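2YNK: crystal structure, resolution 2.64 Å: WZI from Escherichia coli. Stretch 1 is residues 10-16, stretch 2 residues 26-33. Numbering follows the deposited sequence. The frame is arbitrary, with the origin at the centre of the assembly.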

# COMPACT_ATOMS: atom_id res chain seq x y z
N LEU A 10 -7.23 -7.04 -6.29
CA LEU A 10 -8.18 -7.25 -5.19
C LEU A 10 -8.71 -5.92 -4.65
O LEU A 10 -9.93 -5.74 -4.49
CB LEU A 10 -7.53 -8.03 -4.04
CG LEU A 10 -8.49 -8.47 -2.92
CD1 LEU A 10 -9.49 -9.48 -3.48
CD2 LEU A 10 -7.75 -9.05 -1.73
N ARG A 11 -7.78 -5.01 -4.36
CA ARG A 11 -8.11 -3.73 -3.76
C ARG A 11 -9.07 -2.94 -4.62
O ARG A 11 -10.01 -2.36 -4.10
CB ARG A 11 -6.85 -2.88 -3.52
CG ARG A 11 -7.20 -1.45 -3.12
CD ARG A 11 -6.09 -0.66 -2.46
NE ARG A 11 -6.65 0.63 -2.06
CZ ARG A 11 -5.99 1.78 -1.97
NH1 ARG A 11 -4.69 1.85 -2.23
NH2 ARG A 11 -6.65 2.88 -1.61
N ASN A 12 -8.83 -2.90 -5.93
CA ASN A 12 -9.68 -2.12 -6.82
C ASN A 12 -11.11 -2.73 -6.91
O ASN A 12 -12.11 -2.01 -6.94
CB ASN A 12 -9.04 -1.99 -8.21
CG ASN A 12 -7.71 -1.24 -8.18
OD1 ASN A 12 -6.68 -1.78 -8.58
ND2 ASN A 12 -7.72 -0.00 -7.69
N ASP A 13 -11.17 -4.06 -6.94
CA ASP A 13 -12.43 -4.78 -6.91
C ASP A 13 -13.21 -4.56 -5.60
O ASP A 13 -14.41 -4.31 -5.62
CB ASP A 13 -12.19 -6.28 -7.18
CG ASP A 13 -12.06 -6.60 -8.68
OD1 ASP A 13 -11.85 -5.67 -9.47
OD2 ASP A 13 -12.17 -7.78 -9.07
N LEU A 14 -12.52 -4.63 -4.46
CA LEU A 14 -13.15 -4.34 -3.18
C LEU A 14 -13.60 -2.89 -3.11
O LEU A 14 -14.69 -2.60 -2.63
CB LEU A 14 -12.20 -4.63 -2.01
CG LEU A 14 -11.88 -6.09 -1.67
CD1 LEU A 14 -11.01 -6.14 -0.42
CD2 LEU A 14 -13.15 -6.89 -1.48
N ALA A 15 -12.74 -1.98 -3.58
CA ALA A 15 -13.04 -0.54 -3.52
C ALA A 15 -14.24 -0.19 -4.39
O ALA A 15 -15.02 0.71 -4.06
CB ALA A 15 -11.82 0.27 -3.95
N TRP A 16 -14.37 -0.89 -5.51
CA TRP A 16 -15.50 -0.72 -6.40
C TRP A 16 -16.77 -1.10 -5.67
O TRP A 16 -17.72 -0.32 -5.60
CB TRP A 16 -15.29 -1.59 -7.64
CG TRP A 16 -16.24 -1.38 -8.80
CD1 TRP A 16 -16.06 -0.55 -9.90
CD2 TRP A 16 -17.53 -2.04 -9.03
NE1 TRP A 16 -17.13 -0.64 -10.76
CE2 TRP A 16 -18.04 -1.52 -10.30
CE3 TRP A 16 -18.28 -2.97 -8.34
CZ2 TRP A 16 -19.26 -1.93 -10.83
CZ3 TRP A 16 -19.51 -3.38 -8.88
CH2 TRP A 16 -19.98 -2.87 -10.09
N SER A 26 -13.38 -1.43 5.19
CA SER A 26 -12.25 -0.52 5.13
C SER A 26 -11.12 -1.09 4.26
O SER A 26 -10.75 -2.27 4.38
CB SER A 26 -11.71 -0.24 6.52
OG SER A 26 -10.71 0.77 6.44
N LEU A 27 -10.59 -0.25 3.38
CA LEU A 27 -9.46 -0.63 2.55
C LEU A 27 -8.28 0.31 2.78
O LEU A 27 -7.45 0.46 1.90
CB LEU A 27 -9.87 -0.61 1.08
CG LEU A 27 -11.00 -1.55 0.68
CD1 LEU A 27 -11.38 -1.33 -0.78
CD2 LEU A 27 -10.61 -2.99 0.92
N SER A 28 -8.20 0.94 3.95
CA SER A 28 -7.14 1.92 4.20
C SER A 28 -6.08 1.43 5.19
O SER A 28 -5.17 2.18 5.55
CB SER A 28 -7.74 3.25 4.68
OG SER A 28 -8.20 3.14 6.01
N THR A 29 -6.18 0.18 5.62
CA THR A 29 -5.17 -0.43 6.46
C THR A 29 -4.88 -1.84 5.96
O THR A 29 -5.64 -2.78 6.24
CB THR A 29 -5.60 -0.46 7.92
OG1 THR A 29 -5.59 0.87 8.43
CG2 THR A 29 -4.68 -1.30 8.75
N TRP A 30 -3.78 -1.97 5.21
CA TRP A 30 -3.28 -3.26 4.76
C TRP A 30 -2.11 -3.68 5.61
O TRP A 30 -1.38 -2.84 6.11
CB TRP A 30 -2.85 -3.17 3.32
CG TRP A 30 -4.00 -2.88 2.40
CD1 TRP A 30 -4.72 -1.70 2.29
CD2 TRP A 30 -4.62 -3.79 1.44
NE1 TRP A 30 -5.71 -1.82 1.35
CE2 TRP A 30 -5.70 -3.05 0.80
CE3 TRP A 30 -4.39 -5.10 1.06
CZ2 TRP A 30 -6.49 -3.61 -0.18
CZ3 TRP A 30 -5.20 -5.66 0.07
CH2 TRP A 30 -6.23 -4.93 -0.53
N PRO A 31 -1.92 -5.00 5.78
CA PRO A 31 -2.69 -6.07 5.16
C PRO A 31 -4.09 -6.21 5.76
O PRO A 31 -4.32 -5.81 6.91
CB PRO A 31 -1.85 -7.30 5.46
CG PRO A 31 -1.25 -7.00 6.76
CD PRO A 31 -0.94 -5.53 6.73
N LEU A 32 -5.02 -6.75 4.98
CA LEU A 32 -6.40 -6.97 5.44
C LEU A 32 -6.56 -8.38 5.99
O LEU A 32 -6.04 -9.34 5.43
CB LEU A 32 -7.39 -6.80 4.28
CG LEU A 32 -7.31 -5.53 3.44
CD1 LEU A 32 -8.13 -5.69 2.18
CD2 LEU A 32 -7.76 -4.33 4.25
N SER A 33 -7.31 -8.51 7.08
CA SER A 33 -7.76 -9.83 7.56
C SER A 33 -8.79 -10.42 6.60
O SER A 33 -9.75 -9.76 6.25
CB SER A 33 -8.38 -9.70 8.95
OG SER A 33 -7.52 -8.97 9.81

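The contact between the helical stretch 10-16 and the stretch 26-33 is essentially apolar. It buries 305 Å², summed over both sides. No hydrogen bond crosses it, so its geometry is that of side chains packed against one another and against the helix backbone.

Leu27 is at the centre of the apolar packing and has the largest covered area of any residue here. Its CA-to-CB bond points toward the helix, and its rotamer is chi1 m, chi2 t. Both methyls reach Leu14, and CD1 also meets Ala15. CD2 of Leu27 lies 3.4 Å from CD1 of Leu14. CD1 of Leu27 lies 3.6 Å from CB of Ala15. The backbones also come closest at this point, with the CA atoms of Ala15 and Leu27 7.0 Å apart. The CA-to-CB bond of Ala15 runs sideways.

Leu14 also points toward the other stretch, and it too is m, t. Its CD1 methyl serves two partners. Besides CD2 of Leu27, CD1 of Leu14 meets CD1 of Leu32 at 3.9 Å. Leu32 is a lesser partner, with a small covered area. Leu10, one turn earlier in the helix, loses a little surface to the other stretch but has no atom within 4.5 Å of it.

The CD1 methyl of Leu27 also touches the helix backbone. CD1 of Leu27 is 3.2 Å from N of Ala15 and 3.7 Å from O of Arg11. These two polar atoms are already paired with each other: Ala15 N donates to Arg11 O at 2.8 Å, as expected in a helix. The methyl therefore packs beside a backbone hydrogen bond whose donor and acceptor are both engaged. The same pattern joins Leu14 N to Leu10 O at 2.8 Å.

Arg11 and Trp30 form the aromatic part of the contact. The CB of Arg11 is 3.4 Å from CZ2 of Trp30, and its approach to the ring is oblique. Trp30 points toward the helix, whereas the CA-to-CB bond of Arg11 runs sideways. The Arg11 side chain is extended, with chi1, chi2 and chi3 all t. This takes the guanidinium past the ring, with Leu27 O and Trp30 NE1 obliquely placed around it. Its NH1 and NH2 are hydrogen-bonded elsewhere in the structure.

One side-chain hydrogen bond within stretch 26-33 joins two residues of the contact. Trp30 NE1 donates to Leu27 O at 2.9 Å, with an angle of 142° at the hydrogen. This bond ties the indole to the backbone of Leu27, linking two residues that both pack on the helix. Away from the contact, Thr29 OG1 makes a weak bond to Ser28 O at 3.2 Å. The peptide bond before Pro31 is cis, and Pro31 itself is out of reach of the helix.

Asn12 and Trp16 point away from the second stretch, and neither touches it.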